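Local coordinates for uncharacterized protein (Bacteroides ovatus CL02T12C04, PDB 6PTM) that probably hydrolyses carrageenan chains from their ends, as an exo-acting carrageenase of glycoside hydrolase family 42, at residues N398-N403 with E578-V583; K570-N575 with Y618-A623; N214-K219 with P276-K281; D269-T274 with N380-Y385. All coordinates share one frame; numbering follows the deposited sequence.

Contact 1: N398-N403 with E578-V583. With EDO (1,2-ethanediol), chain D.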
loop_
_atom_site.group_PDB
_atom_site.type_symbol
_atom_site.label_atom_id
_atom_site.label_comp_id
_atom_site.label_asym_id
_atom_site.label_seq_id
_atom_site.Cartn_x
_atom_site.Cartn_y
_atom_site.Cartn_z
ATOM N N ASN A 398 -4.431 -6.927 -1.526
ATOM C CA ASN A 398 -4.661 -8.201 -2.271
ATOM C C ASN A 398 -6.172 -8.539 -2.254
ATOM O O ASN A 398 -6.582 -9.320 -3.116
ATOM C CB ASN A 398 -3.715 -9.355 -1.842
ATOM C CG ASN A 398 -3.891 -9.919 -0.449
ATOM O OD1 ASN A 398 -4.727 -9.484 0.333
ATOM N ND2 ASN A 398 -3.160 -10.978 -0.149
ATOM N N LEU A 399 -6.996 -7.916 -1.408
ATOM C CA LEU A 399 -8.469 -8.111 -1.489
ATOM C C LEU A 399 -9.028 -7.440 -2.753
ATOM O O LEU A 399 -10.138 -7.754 -3.126
ATOM C CB LEU A 399 -9.147 -7.624 -0.212
ATOM C CG LEU A 399 -8.824 -8.390 1.063
ATOM C CD1 LEU A 399 -9.575 -7.815 2.243
ATOM C CD2 LEU A 399 -9.165 -9.861 0.895
ATOM N N TRP A 400 -8.246 -6.595 -3.426
ATOM C CA TRP A 400 -8.515 -6.121 -4.806
ATOM C C TRP A 400 -7.540 -6.730 -5.823
ATOM O O TRP A 400 -8.022 -7.088 -6.911
ATOM C CB TRP A 400 -8.451 -4.603 -4.886
ATOM C CG TRP A 400 -8.698 -4.088 -6.259
ATOM C CD1 TRP A 400 -9.896 -3.767 -6.820
ATOM C CD2 TRP A 400 -7.699 -3.775 -7.242
ATOM N NE1 TRP A 400 -9.712 -3.301 -8.097
ATOM C CE2 TRP A 400 -8.372 -3.301 -8.381
ATOM C CE3 TRP A 400 -6.309 -3.878 -7.281
ATOM C CZ2 TRP A 400 -7.710 -2.951 -9.551
ATOM C CZ3 TRP A 400 -5.640 -3.481 -8.419
ATOM C CH2 TRP A 400 -6.339 -3.046 -9.544
ATOM N N SER A 401 -6.232 -6.809 -5.532
ATOM C CA SER A 401 -5.241 -7.218 -6.570
ATOM C C SER A 401 -5.327 -8.738 -6.824
ATOM O O SER A 401 -4.943 -9.145 -7.920
ATOM C CB SER A 401 -3.827 -6.763 -6.235
ATOM O OG SER A 401 -3.405 -7.241 -4.963
ATOM N N ASP A 402 -5.800 -9.541 -5.865
ATOM C CA ASP A 402 -6.081 -10.989 -6.069
ATOM C C ASP A 402 -7.559 -11.158 -6.469
ATOM O O ASP A 402 -8.274 -10.144 -6.609
ATOM C CB ASP A 402 -5.658 -11.846 -4.876
ATOM C CG ASP A 402 -4.142 -12.052 -4.742
ATOM O OD1 ASP A 402 -3.407 -11.771 -5.703
ATOM O OD2 ASP A 402 -3.712 -12.451 -3.655
ATOM N N ASN A 403 -7.990 -12.405 -6.710
ATOM C CA ASN A 403 -9.241 -12.712 -7.442
ATOM C C ASN A 403 -10.490 -12.672 -6.554
ATOM O O ASN A 403 -11.585 -12.512 -7.135
ATOM C CB ASN A 403 -9.127 -14.056 -8.154
ATOM C CG ASN A 403 -8.117 -14.017 -9.278
ATOM O OD1 ASN A 403 -8.154 -13.111 -10.109
ATOM N ND2 ASN A 403 -7.162 -14.921 -9.282
ATOM N N GLU A 578 -11.255 -15.601 -11.861
ATOM C CA GLU A 578 -9.851 -15.161 -12.102
ATOM C C GLU A 578 -9.804 -13.858 -12.906
ATOM O O GLU A 578 -8.950 -13.740 -13.800
ATOM C CB GLU A 578 -9.107 -16.294 -12.821
ATOM C CG GLU A 578 -9.036 -17.578 -12.014
ATOM C CD GLU A 578 -8.197 -18.647 -12.697
ATOM O OE1 GLU A 578 -8.365 -18.833 -13.891
ATOM O OE2 GLU A 578 -7.385 -19.271 -12.026
ATOM N N HIS A 579 -10.638 -12.872 -12.560
ATOM C CA HIS A 579 -10.690 -11.604 -13.304
ATOM C C HIS A 579 -9.351 -10.854 -13.143
ATOM O O HIS A 579 -8.900 -10.227 -14.109
ATOM C CB HIS A 579 -11.860 -10.743 -12.853
ATOM C CG HIS A 579 -11.960 -9.541 -13.722
ATOM N ND1 HIS A 579 -12.079 -9.660 -15.088
ATOM C CD2 HIS A 579 -11.902 -8.220 -13.454
ATOM C CE1 HIS A 579 -12.094 -8.465 -15.642
ATOM N NE2 HIS A 579 -12.034 -7.552 -14.658
ATOM N N MET A 580 -8.757 -10.887 -11.951
ATOM C CA MET A 580 -7.558 -10.076 -11.664
ATOM C C MET A 580 -6.324 -10.722 -12.303
ATOM O O MET A 580 -5.395 -9.966 -12.612
ATOM C CB MET A 580 -7.385 -9.886 -10.164
ATOM C CG MET A 580 -8.496 -8.995 -9.557
ATOM S SD MET A 580 -8.842 -7.480 -10.499
ATOM C CE MET A 580 -7.312 -6.597 -10.181
ATOM N N ASN A 581 -6.344 -12.020 -12.626
ATOM C CA ASN A 581 -5.275 -12.569 -13.513
ATOM C C ASN A 581 -5.297 -11.775 -14.812
ATOM O O ASN A 581 -4.216 -11.435 -15.318
ATOM C CB ASN A 581 -5.448 -14.046 -13.852
ATOM C CG ASN A 581 -5.302 -14.962 -12.665
ATOM O OD1 ASN A 581 -5.318 -14.544 -11.532
ATOM N ND2 ASN A 581 -5.156 -16.236 -12.917
ATOM N N ASP A 582 -6.481 -11.563 -15.391
ATOM C CA ASP A 582 -6.634 -10.856 -16.684
ATOM C C ASP A 582 -6.228 -9.379 -16.514
ATOM O O ASP A 582 -5.525 -8.773 -17.388
ATOM C CB ASP A 582 -8.074 -11.019 -17.198
ATOM C CG ASP A 582 -8.412 -12.460 -17.525
ATOM O OD1 ASP A 582 -7.492 -13.160 -17.929
ATOM O OD2 ASP A 582 -9.577 -12.869 -17.312
ATOM N N VAL A 583 -6.694 -8.747 -15.454
ATOM C CA VAL A 583 -6.399 -7.307 -15.278
ATOM C C VAL A 583 -4.876 -7.158 -15.101
ATOM O O VAL A 583 -4.303 -6.293 -15.746
ATOM C CB VAL A 583 -7.175 -6.697 -14.101
ATOM C CG1 VAL A 583 -6.653 -5.309 -13.834
ATOM C CG2 VAL A 583 -8.674 -6.683 -14.350
HETATM C C1 EDO D . -3.280 -11.782 -10.117
HETATM O O1 EDO D . -2.991 -10.634 -9.329
HETATM C C2 EDO D . -4.138 -12.732 -9.416
HETATM O O2 EDO D . -3.719 -12.940 -8.083
HETATM O O HOH W 1 -12.102 -12.534 -9.994
#
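M580 lays its terminal methyl over the six-membered ring of W400, a CH-pi contact with CE 3.7 Å from the centroid and 9° off the normal; SD, farther above the same ring, makes it Met-aromatic too. Bends at chi2 and chi3 carry CE there, while CG lies against the carbonyl oxygens of W400 and D402, 3.2 Å from the latter. N403 supplies the polar half. Its OD1 takes a weak bond from M580 N (3.0 Å) and a hydrogen bond from N581 N (3.3 Å) on a lone pair. ND2 returns a nearly straight bond to N581 OD1 (2.9 Å), above that carbonyl's plane. With an alanine in place of N403, M580 N and N581 OD1 would probably lose this partner and N581 N would keep at most its weak bond to E578 O. W400 also stacks on F456 of helix 448-460 and meets F599 of strand 597-600 edge-to-face, so the contact joins what is probably the family 42 catalytic barrel to the following alpha/beta domain.

Contact 2: K570-N575 with Y618-A623. With EDO (1,2-ethanediol), chain C.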
loop_
_atom_site.group_PDB
_atom_site.type_symbol
_atom_site.label_atom_id
_atom_site.label_comp_id
_atom_site.label_asym_id
_atom_site.label_seq_id
_atom_site.Cartn_x
_atom_site.Cartn_y
_atom_site.Cartn_z
ATOM N N LYS A 570 -16.635 -4.230 -10.894
ATOM C CA LYS A 570 -17.066 -5.260 -9.922
ATOM C C LYS A 570 -18.003 -6.262 -10.598
ATOM O O LYS A 570 -18.073 -7.371 -10.094
ATOM C CB LYS A 570 -17.775 -4.591 -8.742
ATOM C CG LYS A 570 -16.842 -3.797 -7.823
ATOM C CD LYS A 570 -17.553 -3.025 -6.703
ATOM C CE LYS A 570 -18.218 -1.779 -7.242
ATOM N NZ LYS A 570 -19.027 -1.061 -6.225
ATOM N N ALA A 571 -18.739 -5.876 -11.641
ATOM C CA ALA A 571 -19.574 -6.820 -12.436
ATOM C C ALA A 571 -18.745 -8.036 -12.887
ATOM O O ALA A 571 -19.238 -9.155 -12.782
ATOM C CB ALA A 571 -20.185 -6.102 -13.630
ATOM N N SER A 572 -17.524 -7.835 -13.392
ATOM C CA SER A 572 -16.632 -8.944 -13.828
ATOM C C SER A 572 -15.876 -9.551 -12.650
ATOM O O SER A 572 -15.731 -10.772 -12.679
ATOM C CB SER A 572 -15.683 -8.529 -14.930
ATOM O OG SER A 572 -16.352 -8.388 -16.175
ATOM N N SER A 573 -15.381 -8.779 -11.663
ATOM C CA SER A 573 -14.536 -9.353 -10.575
ATOM C C SER A 573 -15.371 -10.261 -9.682
ATOM O O SER A 573 -14.839 -11.289 -9.207
ATOM C CB SER A 573 -13.802 -8.291 -9.780
ATOM O OG SER A 573 -14.702 -7.336 -9.255
ATOM N N ILE A 574 -16.630 -9.897 -9.399
ATOM C CA ILE A 574 -17.495 -10.727 -8.520
ATOM C C ILE A 574 -17.877 -12.029 -9.249
ATOM O O ILE A 574 -17.857 -13.066 -8.597
ATOM C CB ILE A 574 -18.700 -9.922 -8.011
ATOM C CG1 ILE A 574 -18.257 -8.775 -7.081
ATOM C CG2 ILE A 574 -19.684 -10.868 -7.326
ATOM C CD1 ILE A 574 -19.405 -7.827 -6.663
ATOM N N ASN A 575 -18.216 -11.982 -10.542
ATOM C CA ASN A 575 -18.770 -13.149 -11.288
ATOM C C ASN A 575 -17.643 -14.081 -11.769
ATOM O O ASN A 575 -17.902 -15.271 -11.906
ATOM C CB ASN A 575 -19.615 -12.729 -12.492
ATOM C CG ASN A 575 -20.998 -12.259 -12.111
ATOM O OD1 ASN A 575 -21.763 -13.068 -11.601
ATOM N ND2 ASN A 575 -21.317 -10.981 -12.367
ATOM N N TYR A 618 -10.439 -5.076 -21.473
ATOM C CA TYR A 618 -9.808 -6.396 -21.690
ATOM C C TYR A 618 -10.503 -7.420 -20.817
ATOM O O TYR A 618 -10.570 -7.182 -19.582
ATOM C CB TYR A 618 -8.316 -6.359 -21.354
ATOM C CG TYR A 618 -7.570 -7.651 -21.523
ATOM C CD1 TYR A 618 -7.325 -8.195 -22.774
ATOM C CD2 TYR A 618 -7.083 -8.323 -20.420
ATOM C CE1 TYR A 618 -6.616 -9.381 -22.914
ATOM C CE2 TYR A 618 -6.375 -9.504 -20.536
ATOM C CZ TYR A 618 -6.105 -10.008 -21.792
ATOM O OH TYR A 618 -5.395 -11.157 -21.867
ATOM N N LYS A 619 -10.977 -8.503 -21.457
ATOM C CA LYS A 619 -11.574 -9.691 -20.800
ATOM C C LYS A 619 -12.516 -9.255 -19.666
ATOM O O LYS A 619 -12.446 -9.805 -18.544
ATOM C CB LYS A 619 -10.444 -10.608 -20.333
ATOM C CG LYS A 619 -9.698 -11.340 -21.448
ATOM C CD LYS A 619 -9.076 -12.646 -20.944
ATOM C CE LYS A 619 -9.149 -13.777 -21.943
ATOM N NZ LYS A 619 -8.267 -13.455 -23.071
ATOM N N THR A 620 -13.425 -8.341 -19.991
ATOM C CA THR A 620 -14.455 -7.805 -19.075
ATOM C C THR A 620 -15.828 -8.107 -19.676
ATOM O O THR A 620 -16.558 -7.188 -20.055
ATOM C CB THR A 620 -14.137 -6.329 -18.793
ATOM O OG1 THR A 620 -12.773 -6.233 -18.340
ATOM C CG2 THR A 620 -15.060 -5.723 -17.762
ATOM N N PRO A 621 -16.233 -9.398 -19.761
ATOM C CA PRO A 621 -17.464 -9.780 -20.457
ATOM C C PRO A 621 -18.709 -9.328 -19.685
ATOM O O PRO A 621 -19.674 -9.026 -20.338
ATOM C CB PRO A 621 -17.403 -11.312 -20.522
ATOM C CG PRO A 621 -16.585 -11.701 -19.317
ATOM C CD PRO A 621 -15.590 -10.567 -19.145
ATOM N N TYR A 622 -18.644 -9.299 -18.350
ATOM C CA TYR A 622 -19.702 -8.744 -17.467
ATOM C C TYR A 622 -19.493 -7.245 -17.224
ATOM O O TYR A 622 -18.382 -6.803 -16.835
ATOM C CB TYR A 622 -19.704 -9.417 -16.097
ATOM C CG TYR A 622 -19.904 -10.906 -16.074
ATOM C CD1 TYR A 622 -21.146 -11.429 -15.790
ATOM C CD2 TYR A 622 -18.826 -11.790 -16.148
ATOM C CE1 TYR A 622 -21.344 -12.791 -15.667
ATOM C CE2 TYR A 622 -18.998 -13.160 -16.033
ATOM C CZ TYR A 622 -20.274 -13.662 -15.826
ATOM O OH TYR A 622 -20.499 -14.991 -15.641
ATOM N N ALA A 623 -20.529 -6.437 -17.465
ATOM C CA ALA A 623 -20.501 -5.006 -17.122
ATOM C C ALA A 623 -21.882 -4.598 -16.643
ATOM O O ALA A 623 -22.874 -5.152 -17.136
ATOM C CB ALA A 623 -20.059 -4.170 -18.288
HETATM C C1 EDO C . -21.264 -3.600 -5.068
HETATM O O1 EDO C . -21.242 -2.203 -5.011
HETATM C C2 EDO C . -21.302 -4.046 -6.496
HETATM O O2 EDO C . -22.539 -3.828 -7.140
#
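At the C-terminal edge of the parallel sheet of the alpha/beta domain, the loop after strand 614-617 folds over helix 570-575 and sets the ring of Y622 against N575. N575 CB lies over the centre of that ring, 3.5 Å from the centroid, and its amide continues the stack with the two planes 16° apart. The amide is held by ND2, which bonds A571 O one turn back (2.8 Å) and also E652 O, so its rotation is fixed where it covers the tyrosine. S572 grips the loop backbone: OG donates to a lone pair of Y622 O in the carbonyl plane at 2.7 Å, and S572 OG also lies 3.4 Å from T620 CG2. A571 completes the fit, its CB 3.7 Å from A623 CA and its carbonyl oxygen 3.4 Å from Y622 CB. Two helices flank this seam: H579 of helix 579-590 touches both S572 and T620, and F361 of helix 358-385, probably part of the barrel, reaches I574 and N575 on helix 570-575.

Contact 3: N214-K219 with P276-K281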
loop_
_atom_site.group_PDB
_atom_site.type_symbol
_atom_site.label_atom_id
_atom_site.label_comp_id
_atom_site.label_asym_id
_atom_site.label_seq_id
_atom_site.Cartn_x
_atom_site.Cartn_y
_atom_site.Cartn_z
ATOM N N ASN A 214 -7.944 9.442 31.637
ATOM C CA ASN A 214 -6.714 9.985 32.261
ATOM C C ASN A 214 -5.644 10.185 31.184
ATOM O O ASN A 214 -5.003 11.274 31.175
ATOM C CB ASN A 214 -6.187 9.068 33.366
ATOM C CG ASN A 214 -7.024 9.173 34.626
ATOM O OD1 ASN A 214 -7.665 10.182 34.838
ATOM N ND2 ASN A 214 -6.980 8.178 35.499
ATOM N N GLU A 215 -5.465 9.201 30.304
ATOM C CA GLU A 215 -4.424 9.285 29.255
ATOM C C GLU A 215 -4.752 10.459 28.345
ATOM O O GLU A 215 -3.869 11.309 28.120
ATOM C CB GLU A 215 -4.337 7.973 28.499
ATOM C CG GLU A 215 -2.954 7.726 27.956
ATOM C CD GLU A 215 -2.895 6.520 27.040
ATOM O OE1 GLU A 215 -3.654 5.526 27.283
ATOM O OE2 GLU A 215 -2.134 6.592 26.069
ATOM N N LEU A 216 -5.996 10.554 27.887
ATOM C CA LEU A 216 -6.382 11.603 26.904
ATOM C C LEU A 216 -6.304 12.990 27.541
ATOM O O LEU A 216 -5.989 13.937 26.831
ATOM C CB LEU A 216 -7.788 11.330 26.371
ATOM C CG LEU A 216 -7.869 10.151 25.415
ATOM C CD1 LEU A 216 -9.309 9.815 25.142
ATOM C CD2 LEU A 216 -7.113 10.456 24.129
ATOM N N GLN A 217 -6.603 13.124 28.832
ATOM C CA GLN A 217 -6.561 14.459 29.497
ATOM C C GLN A 217 -5.112 14.929 29.564
ATOM O O GLN A 217 -4.915 16.127 29.473
ATOM C CB GLN A 217 -7.141 14.412 30.915
ATOM C CG GLN A 217 -8.657 14.336 30.922
ATOM C CD GLN A 217 -9.224 14.263 32.314
ATOM O OE1 GLN A 217 -8.562 13.843 33.252
ATOM N NE2 GLN A 217 -10.459 14.688 32.447
ATOM N N GLU A 218 -4.178 14.005 29.789
ATOM C CA GLU A 218 -2.737 14.297 30.011
ATOM C C GLU A 218 -1.971 14.359 28.680
ATOM O O GLU A 218 -0.914 14.967 28.645
ATOM C CB GLU A 218 -2.081 13.207 30.846
ATOM C CG GLU A 218 -2.454 13.265 32.309
ATOM C CD GLU A 218 -1.399 12.596 33.164
ATOM O OE1 GLU A 218 -1.419 11.346 33.273
ATOM O OE2 GLU A 218 -0.529 13.332 33.661
ATOM N N LYS A 219 -2.473 13.729 27.634
ATOM C CA LYS A 219 -1.658 13.530 26.411
ATOM C C LYS A 219 -1.372 14.883 25.746
ATOM O O LYS A 219 -2.283 15.632 25.424
ATOM C CB LYS A 219 -2.368 12.527 25.507
ATOM C CG LYS A 219 -1.578 12.101 24.293
ATOM C CD LYS A 219 -2.286 11.025 23.501
ATOM C CE LYS A 219 -1.544 10.750 22.222
ATOM N NZ LYS A 219 -0.177 10.310 22.529
ATOM N N PRO A 276 -13.616 14.073 21.522
ATOM C CA PRO A 276 -13.484 15.466 21.961
ATOM C C PRO A 276 -12.125 15.845 22.578
ATOM O O PRO A 276 -11.742 16.959 22.463
ATOM C CB PRO A 276 -14.610 15.614 23.000
ATOM C CG PRO A 276 -15.664 14.674 22.459
ATOM C CD PRO A 276 -14.851 13.458 22.044
ATOM N N TYR A 277 -11.415 14.907 23.187
ATOM C CA TYR A 277 -10.078 15.142 23.774
ATOM C C TYR A 277 -8.997 15.187 22.688
ATOM O O TYR A 277 -7.926 15.762 22.954
ATOM C CB TYR A 277 -9.748 14.037 24.770
ATOM C CG TYR A 277 -10.568 14.071 26.031
ATOM C CD1 TYR A 277 -10.309 14.990 27.030
ATOM C CD2 TYR A 277 -11.598 13.173 26.230
ATOM C CE1 TYR A 277 -11.038 14.991 28.214
ATOM C CE2 TYR A 277 -12.346 13.166 27.398
ATOM C CZ TYR A 277 -12.058 14.075 28.408
ATOM O OH TYR A 277 -12.816 14.062 29.558
ATOM N N MET A 278 -9.255 14.603 21.515
ATOM C CA MET A 278 -8.230 14.381 20.468
ATOM C C MET A 278 -8.377 15.454 19.386
ATOM O O MET A 278 -7.415 15.602 18.582
ATOM C CB MET A 278 -8.396 13.031 19.761
ATOM C CG MET A 278 -8.533 11.879 20.671
ATOM S SD MET A 278 -8.609 10.326 19.737
ATOM C CE MET A 278 -9.390 9.275 20.951
ATOM N N ALA A 279 -9.536 16.125 19.307
ATOM C CA ALA A 279 -9.947 16.869 18.094
ATOM C C ALA A 279 -8.929 17.977 17.807
ATOM O O ALA A 279 -8.596 18.752 18.737
ATOM C CB ALA A 279 -11.343 17.424 18.237
ATOM N N GLY A 280 -8.381 17.992 16.591
ATOM C CA GLY A 280 -7.492 19.064 16.116
ATOM C C GLY A 280 -6.057 18.824 16.532
ATOM O O GLY A 280 -5.194 19.607 16.138
ATOM N N LYS A 281 -5.779 17.802 17.335
ATOM C CA LYS A 281 -4.432 17.670 17.933
ATOM C C LYS A 281 -3.460 17.116 16.887
ATOM O O LYS A 281 -3.876 16.302 16.012
ATOM C CB LYS A 281 -4.521 16.866 19.227
ATOM C CG LYS A 281 -5.303 17.665 20.270
ATOM C CD LYS A 281 -5.154 17.248 21.691
ATOM C CE LYS A 281 -5.910 18.187 22.613
ATOM N NZ LYS A 281 -5.922 17.613 23.976
HETATM O O HOH W 2 -5.051 14.714 24.377
HETATM O O HOH W 3 -3.175 17.824 24.576
#
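L216 and Y277 meet through their CB atoms, 3.7 Å apart, and this pair starts the close-packed part of a contact between two helices that are probably on the outside of the barrel. Farther along the side chain, L216 CD2 reaches M278 CG at 4.0 Å and runs on toward the end of that extended methionine; F194 of strand 192-197 and Y283 touch both residues and complete a small apolar core against the parallel sheet. Toward solvent the packing thins. Q217, extended beyond CG, lies alongside the Y277 ring and points the same way, touching CE1 with CG at 3.7 Å while its amide plane is turned 72° from the ring.

No direct hydrogen bond joins the two segments; on another flank K281 works through water. Its NZ donates to Y277 O at 2.9 Å, nearly in line with the carbonyl bond, and also to two waters. Water 2, 3.1 Å from K281 NZ, lies within bonding distance of L216 O (2.7 Å) and K219 O, with more acceptors near it than it has protons; water 3, 2.8 Å from NZ, donates to K219 O. K219 sends its own ammonium the other way, to D192. A single lysine, placed by the type II turn M278-K281, thus serves carbonyl oxygens at the C-terminal ends of both helices, where its positive charge would probably be favourable.

Contact 4: D269-T274 with N380-Y385; sequences DLIKGT and NEIRKY
Apolar packing centres on I271, whose side chain enters between successive turns of the facing helix. CG2, placed anti to the isoleucine's backbone N, rests on the backbone itself, 3.6 Å from both E381 C and I382 N, and lies 4.0 Å from I382 CG1. The other branch extends CD1 to E381 CB at 3.8 Å, crossing the glutamate side chain at about a right angle.

Aromatic contacts come from Y385. K272 CA sits over one face of its ring, 3.9 Å from the centroid and 19° off the normal, and the lysine's aliphatic stem carries on past the rim until CG is 3.4 Å from Y385 OH. The opposite face is covered by CB of its chain neighbour K384, which leaves the ring sandwiched. A serine in place of Y385 would probably strip the cover from the K272 backbone and stem and open a gap beside V275 and P276, which the tyrosine also touches.

These are probably neighbouring outer helices of the beta/alpha barrel, each in the connection after its strand, 225-230 and 288-292, and they run nearly parallel, the short segments crossing at -20° with axes 9.0 Å apart.

No hydrogen bond joins the two segments themselves; the polar bonds centre on E381. Its OE2 uses its syn lone pair in a salt bridge to K384 NZ (2.8 Å), while OE1 bonds S268 OG, one residue before the 269-274 segment, and so links the two helices directly.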
loop_
_atom_site.group_PDB
_atom_site.type_symbol
_atom_site.label_atom_id
_atom_site.label_comp_id
_atom_site.label_asym_id
_atom_site.label_seq_id
_atom_site.Cartn_x
_atom_site.Cartn_y
_atom_site.Cartn_z
ATOM N N ASP A 269 -20.726 5.461 21.470
ATOM C CA ASP A 269 -20.373 5.826 22.868
ATOM C C ASP A 269 -18.855 5.973 22.976
ATOM O O ASP A 269 -18.398 6.950 23.621
ATOM C CB ASP A 269 -20.947 4.834 23.887
ATOM C CG ASP A 269 -22.421 5.030 24.193
ATOM O OD1 ASP A 269 -22.959 6.064 23.838
ATOM O OD2 ASP A 269 -22.988 4.153 24.821
ATOM N N LEU A 270 -18.098 5.041 22.391
ATOM C CA LEU A 270 -16.623 5.140 22.377
ATOM C C LEU A 270 -16.217 6.488 21.775
ATOM O O LEU A 270 -15.445 7.228 22.443
ATOM C CB LEU A 270 -15.973 3.965 21.626
ATOM C CG LEU A 270 -14.450 3.985 21.644
ATOM C CD1 LEU A 270 -13.918 3.874 23.074
ATOM C CD2 LEU A 270 -13.870 2.859 20.801
ATOM N N ILE A 271 -16.761 6.830 20.606
ATOM C CA ILE A 271 -16.264 7.995 19.821
ATOM C C ILE A 271 -16.639 9.294 20.545
ATOM O O ILE A 271 -15.780 10.144 20.695
ATOM C CB ILE A 271 -16.781 7.866 18.383
ATOM C CG1 ILE A 271 -16.037 6.743 17.665
ATOM C CG2 ILE A 271 -16.653 9.159 17.628
ATOM C CD1 ILE A 271 -16.723 6.231 16.411
ATOM N N LYS A 272 -17.875 9.392 21.035
ATOM C CA LYS A 272 -18.445 10.523 21.821
ATOM C C LYS A 272 -17.580 10.776 23.064
ATOM O O LYS A 272 -17.330 11.935 23.366
ATOM C CB LYS A 272 -19.879 10.099 22.159
ATOM C CG LYS A 272 -20.785 11.040 22.928
ATOM C CD LYS A 272 -22.216 10.483 22.973
ATOM C CE LYS A 272 -22.875 10.540 24.330
ATOM N NZ LYS A 272 -23.042 11.942 24.776
ATOM N N GLY A 273 -17.075 9.728 23.713
ATOM C CA GLY A 273 -16.426 9.839 25.027
ATOM C C GLY A 273 -14.928 10.065 24.917
ATOM O O GLY A 273 -14.304 10.343 25.972
ATOM N N THR A 274 -14.361 9.963 23.704
ATOM C CA THR A 274 -12.897 10.003 23.501
ATOM C C THR A 274 -12.525 11.116 22.523
ATOM O O THR A 274 -11.623 11.883 22.847
ATOM C CB THR A 274 -12.355 8.637 23.047
ATOM O OG1 THR A 274 -12.956 8.260 21.799
ATOM C CG2 THR A 274 -12.594 7.573 24.097
ATOM N N ASN A 380 -18.616 9.157 10.091
ATOM C CA ASN A 380 -19.608 10.231 10.397
ATOM C C ASN A 380 -19.688 10.432 11.913
ATOM O O ASN A 380 -19.775 11.588 12.319
ATOM C CB ASN A 380 -20.978 10.029 9.754
ATOM C CG ASN A 380 -20.876 9.953 8.247
ATOM O OD1 ASN A 380 -19.980 10.558 7.633
ATOM N ND2 ASN A 380 -21.746 9.150 7.645
ATOM N N GLU A 381 -19.522 9.392 12.733
ATOM C CA GLU A 381 -19.492 9.568 14.212
ATOM C C GLU A 381 -18.264 10.383 14.629
ATOM O O GLU A 381 -18.462 11.360 15.396
ATOM C CB GLU A 381 -19.588 8.247 14.971
ATOM C CG GLU A 381 -20.911 7.542 14.739
ATOM C CD GLU A 381 -22.126 8.308 15.244
ATOM O OE1 GLU A 381 -22.294 8.388 16.455
ATOM O OE2 GLU A 381 -22.822 8.934 14.422
ATOM N N ILE A 382 -17.071 10.053 14.116
ATOM C CA ILE A 382 -15.818 10.784 14.443
ATOM C C ILE A 382 -15.999 12.247 14.045
ATOM O O ILE A 382 -15.720 13.098 14.893
ATOM C CB ILE A 382 -14.586 10.137 13.794
ATOM C CG1 ILE A 382 -14.306 8.761 14.403
ATOM C CG2 ILE A 382 -13.376 11.042 13.879
ATOM C CD1 ILE A 382 -13.353 7.926 13.606
ATOM N N ARG A 383 -16.538 12.529 12.851
ATOM C CA ARG A 383 -16.654 13.908 12.317
ATOM C C ARG A 383 -17.563 14.794 13.187
ATOM O O ARG A 383 -17.296 16.003 13.182
ATOM C CB ARG A 383 -17.106 13.893 10.857
ATOM C CG ARG A 383 -16.023 13.370 9.927
ATOM C CD ARG A 383 -15.010 14.424 9.519
ATOM N NE ARG A 383 -15.696 15.447 8.760
ATOM C CZ ARG A 383 -16.129 15.299 7.520
ATOM N NH1 ARG A 383 -15.893 14.166 6.877
ATOM N NH2 ARG A 383 -16.798 16.291 6.940
ATOM N N LYS A 384 -18.545 14.227 13.902
ATOM C CA LYS A 384 -19.427 14.940 14.867
ATOM C C LYS A 384 -18.590 15.596 15.964
ATOM O O LYS A 384 -18.979 16.665 16.360
ATOM C CB LYS A 384 -20.416 14.017 15.571
ATOM C CG LYS A 384 -21.532 13.533 14.657
ATOM C CD LYS A 384 -22.638 12.772 15.352
ATOM C CE LYS A 384 -23.586 12.140 14.349
ATOM N NZ LYS A 384 -24.437 11.150 15.028
ATOM N N TYR A 385 -17.496 14.975 16.413
ATOM C CA TYR A 385 -16.642 15.476 17.519
ATOM C C TYR A 385 -15.346 16.095 16.980
ATOM O O TYR A 385 -14.805 16.995 17.636
ATOM C CB TYR A 385 -16.507 14.365 18.557
ATOM C CG TYR A 385 -17.857 13.879 19.010
ATOM C CD1 TYR A 385 -18.445 12.747 18.465
ATOM C CD2 TYR A 385 -18.606 14.645 19.881
ATOM C CE1 TYR A 385 -19.712 12.333 18.843
ATOM C CE2 TYR A 385 -19.877 14.253 20.262
ATOM C CZ TYR A 385 -20.435 13.108 19.726
ATOM O OH TYR A 385 -21.671 12.752 20.143
#

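In the fold
From the N terminus, contact 3 closes the first loop, joining residues 214-219 to 276-281. Before it closes, contact 4 has opened at 269-274 on the same helix, 261-278, and it runs on to 380-385, so the two loops cross; together they tie three outer helices, 210-218, 261-278 and 358-385. Contact 1 opens only after contact 4 has closed, at 398-403, and spans to 578-583, probably from barrel to alpha/beta domain. Contact 2, opening at 570-575, crosses it and closes within that domain at 618-623. Contacts 1 and 2 touch each other, as do contacts 3 and 4, yet contacts 1 and 3 lie on opposite sides of the chain's centre, their own centres about 42 Å apart.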